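Local coordinates for probable transcriptional regulator, ArsR family protein (Rhodococcus sp. RHA1, PDB 3F6O) that probably acts as a DNA-binding transcription factor of the ArsR family, working through a helix-turn-helix domain, at residues 21-26 with 39-44. Sequence-based numbering, arbitrary orientation.
Sequences RAVLGR and KPFDMA
The ring of Phe41 meets helix 18-28 with its far end, where the methyl of Ala22 lies at the ring edge, close to the ring plane, with CB 3.6 Å from Phe41 CZ. Ala22 CB is also 4.0 Å from Phe41 CE1, whereas on the other flank of the ring Val23 CG2 reaches Phe41 CE2 at 4.0 Å and approaches at a slant. The CB of Phe41 points toward the helix, and its chi1 of -54° sets CG beside its own backbone N and anti to the carbonyl carbon; Pro40 CB covers one face of the ring, 4.0 Å above the centre. Val23 holds CG1 anti to its backbone N (chi1 167°), which leaves CG2 as the branch that touches the ring; this buried side chain also packs on Phe48 and Leu55 of helix 45-57. Phe41 additionally touches Thr19, one turn before Val23. The contact thus ties the turn between helices 34-38 and 45-57 of the helix-turn-helix to helix 18-28. No hydrogen bond or salt bridge joins the two segments, so their direct association is small and apolar, resting on van der Waals contact and the burial of hydrocarbon surface.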
ATOM      1  N   ARG A  21       2.377  -6.700  -7.960  1.00 16.29           N
ATOM      2  CA  ARG A  21       1.069  -7.238  -7.528  1.00 17.22           C
ATOM      3  C   ARG A  21       0.719  -8.508  -8.309  1.00 16.65           C
ATOM      4  O   ARG A  21       0.208  -9.470  -7.719  1.00 16.80           O
ATOM      5  CB  ARG A  21      -0.064  -6.203  -7.633  1.00 16.46           C
ATOM      6  CG  ARG A  21       0.028  -5.050  -6.607  1.00 17.75           C
ATOM      7  CD  ARG A  21      -1.281  -4.235  -6.534  1.00 18.81           C
ATOM      8  NE  ARG A  21      -1.776  -3.882  -7.874  1.00 19.11           N
ATOM      9  CZ  ARG A  21      -1.393  -2.804  -8.541  1.00 21.84           C
ATOM     10  NH1 ARG A  21      -0.541  -1.953  -7.977  1.00 23.32           N
ATOM     11  NH2 ARG A  21      -1.881  -2.546  -9.758  1.00 22.81           N
ATOM     12  N   ALA A  22       1.026  -8.530  -9.614  1.00 16.26           N
ATOM     13  CA  ALA A  22       0.769  -9.717 -10.458  1.00 16.61           C
ATOM     14  C   ALA A  22       1.587 -10.946 -10.049  1.00 17.07           C
ATOM     15  O   ALA A  22       1.113 -12.112 -10.055  1.00 17.53           O
ATOM     16  CB  ALA A  22       1.030  -9.388 -11.927  1.00 17.13           C
ATOM     17  N   VAL A  23       2.847 -10.697  -9.740  1.00 16.22           N
ATOM     18  CA  VAL A  23       3.728 -11.758  -9.240  1.00 16.02           C
ATOM     19  C   VAL A  23       3.200 -12.298  -7.932  1.00 15.15           C
ATOM     20  O   VAL A  23       3.190 -13.513  -7.742  1.00 15.61           O
ATOM     21  CB  VAL A  23       5.149 -11.231  -9.052  1.00 15.38           C
ATOM     22  CG1 VAL A  23       6.002 -12.220  -8.231  1.00 15.83           C
ATOM     23  CG2 VAL A  23       5.825 -10.901 -10.430  1.00 15.96           C
ATOM     24  N   LEU A  24       2.803 -11.419  -7.013  1.00 15.32           N
ATOM     25  CA  LEU A  24       2.246 -11.881  -5.739  1.00 15.94           C
ATOM     26  C   LEU A  24       0.957 -12.711  -5.963  1.00 16.96           C
ATOM     27  O   LEU A  24       0.739 -13.713  -5.292  1.00 17.02           O
ATOM     28  CB  LEU A  24       1.986 -10.724  -4.779  1.00 15.54           C
ATOM     29  CG  LEU A  24       3.249 -10.070  -4.208  1.00 15.05           C
ATOM     30  CD1 LEU A  24       2.855  -8.838  -3.384  1.00 15.66           C
ATOM     31  CD2 LEU A  24       4.080 -11.110  -3.396  1.00 15.50           C
ATOM     32  N   GLY A  25       0.139 -12.285  -6.922  1.00 18.05           N
ATOM     33  CA  GLY A  25      -1.089 -13.019  -7.298  1.00 18.80           C
ATOM     34  C   GLY A  25      -0.750 -14.431  -7.737  1.00 19.24           C
ATOM     35  O   GLY A  25      -1.391 -15.385  -7.318  1.00 21.08           O
ATOM     36  N   ARG A  26       0.303 -14.578  -8.532  1.00 19.39           N
ATOM     37  CA  ARG A  26       0.750 -15.877  -8.960  1.00 19.65           C
ATOM     38  C   ARG A  26       1.282 -16.707  -7.795  1.00 18.73           C
ATOM     39  O   ARG A  26       0.959 -17.896  -7.683  1.00 19.10           O
ATOM     40  CB  ARG A  26       1.793 -15.757 -10.096  1.00 19.46           C
ATOM     41  CG  ARG A  26       2.518 -17.064 -10.432  1.00 22.12           C
ATOM     42  CD  ARG A  26       1.553 -18.192 -10.962  1.00 25.26           C
ATOM     43  NE  ARG A  26       2.280 -19.442 -11.171  1.00 28.70           N
ATOM     44  CZ  ARG A  26       2.683 -20.249 -10.190  1.00 32.32           C
ATOM     45  NH1 ARG A  26       2.429 -19.952  -8.911  1.00 31.44           N
ATOM     46  NH2 ARG A  26       3.342 -21.358 -10.487  1.00 33.69           N
ATOM     47  N   LYS A  39       7.608 -14.805 -17.459  1.00 23.94           N
ATOM     48  CA  LYS A  39       6.951 -15.034 -18.772  1.00 25.57           C
ATOM     49  C   LYS A  39       5.850 -14.014 -19.191  1.00 25.54           C
ATOM     50  O   LYS A  39       5.847 -13.557 -20.332  1.00 27.09           O
ATOM     51  CB  LYS A  39       6.474 -16.496 -18.907  1.00 25.11           C
ATOM     52  CG  LYS A  39       7.610 -17.516 -18.929  1.00 26.00           C
ATOM     53  CD  LYS A  39       7.099 -18.904 -19.286  1.00 27.45           C
ATOM     54  CE  LYS A  39       8.224 -19.909 -19.330  1.00 30.80           C
ATOM     55  NZ  LYS A  39       7.735 -21.178 -19.965  1.00 33.19           N
ATOM     56  N   PRO A  40       4.924 -13.635 -18.283  1.00 26.01           N
ATOM     57  CA  PRO A  40       3.866 -12.699 -18.709  1.00 25.77           C
ATOM     58  C   PRO A  40       4.328 -11.266 -19.040  1.00 25.72           C
ATOM     59  O   PRO A  40       3.546 -10.473 -19.542  1.00 25.62           O
ATOM     60  CB  PRO A  40       2.907 -12.668 -17.493  1.00 26.07           C
ATOM     61  CG  PRO A  40       3.278 -13.848 -16.668  1.00 26.14           C
ATOM     62  CD  PRO A  40       4.736 -14.057 -16.879  1.00 25.53           C
ATOM     63  N   PHE A  41       5.576 -10.929 -18.757  1.00 25.28           N
ATOM     64  CA  PHE A  41       5.974  -9.521 -18.737  1.00 26.35           C
ATOM     65  C   PHE A  41       6.928  -9.177 -19.868  1.00 28.19           C
ATOM     66  O   PHE A  41       7.854  -9.939 -20.150  1.00 28.51           O
ATOM     67  CB  PHE A  41       6.535  -9.147 -17.349  1.00 24.78           C
ATOM     68  CG  PHE A  41       5.587  -9.490 -16.224  1.00 22.99           C
ATOM     69  CD1 PHE A  41       4.408  -8.766 -16.043  1.00 21.96           C
ATOM     70  CD2 PHE A  41       5.862 -10.552 -15.358  1.00 20.13           C
ATOM     71  CE1 PHE A  41       3.504  -9.107 -15.018  1.00 21.84           C
ATOM     72  CE2 PHE A  41       4.971 -10.886 -14.345  1.00 19.49           C
ATOM     73  CZ  PHE A  41       3.793 -10.152 -14.183  1.00 21.76           C
ATOM     74  N   ASP A  42       6.668  -8.063 -20.559  1.00 30.31           N
ATOM     75  CA  ASP A  42       7.594  -7.612 -21.606  1.00 32.40           C
ATOM     76  C   ASP A  42       8.537  -6.596 -21.029  1.00 32.50           C
ATOM     77  O   ASP A  42       8.313  -5.374 -21.142  1.00 33.93           O
ATOM     78  CB  ASP A  42       6.866  -6.994 -22.797  1.00 34.05           C
ATOM     79  CG  ASP A  42       5.738  -7.840 -23.269  1.00 36.57           C
ATOM     80  OD1 ASP A  42       6.000  -8.995 -23.693  1.00 40.32           O
ATOM     81  OD2 ASP A  42       4.587  -7.346 -23.195  1.00 41.45           O
ATOM     82  N   MET A  43       9.546  -7.115 -20.342  1.00 31.00           N
ATOM     83  CA  MET A  43      10.661  -6.339 -19.846  1.00 29.36           C
ATOM     84  C   MET A  43      11.828  -7.278 -19.861  1.00 28.49           C
ATOM     85  O   MET A  43      11.661  -8.498 -19.884  1.00 27.63           O
ATOM     86  CB  MET A  43      10.408  -5.766 -18.437  1.00 29.60           C
ATOM     87  CG  MET A  43      10.169  -6.779 -17.305  1.00 29.17           C
ATOM     88  SD  MET A  43       9.769  -5.965 -15.729  1.00 27.98           S
ATOM     89  CE  MET A  43       8.064  -5.466 -15.986  1.00 28.52           C
ATOM     90  N   ALA A  44      13.010  -6.697 -19.887  1.00 27.99           N
ATOM     91  CA  ALA A  44      14.237  -7.446 -19.855  1.00 27.53           C
ATOM     92  C   ALA A  44      14.396  -8.039 -18.456  1.00 27.10           C
ATOM     93  O   ALA A  44      13.881  -7.497 -17.463  1.00 26.93           O
ATOM     94  CB  ALA A  44      15.404  -6.530 -20.213  1.00 28.07           C
TER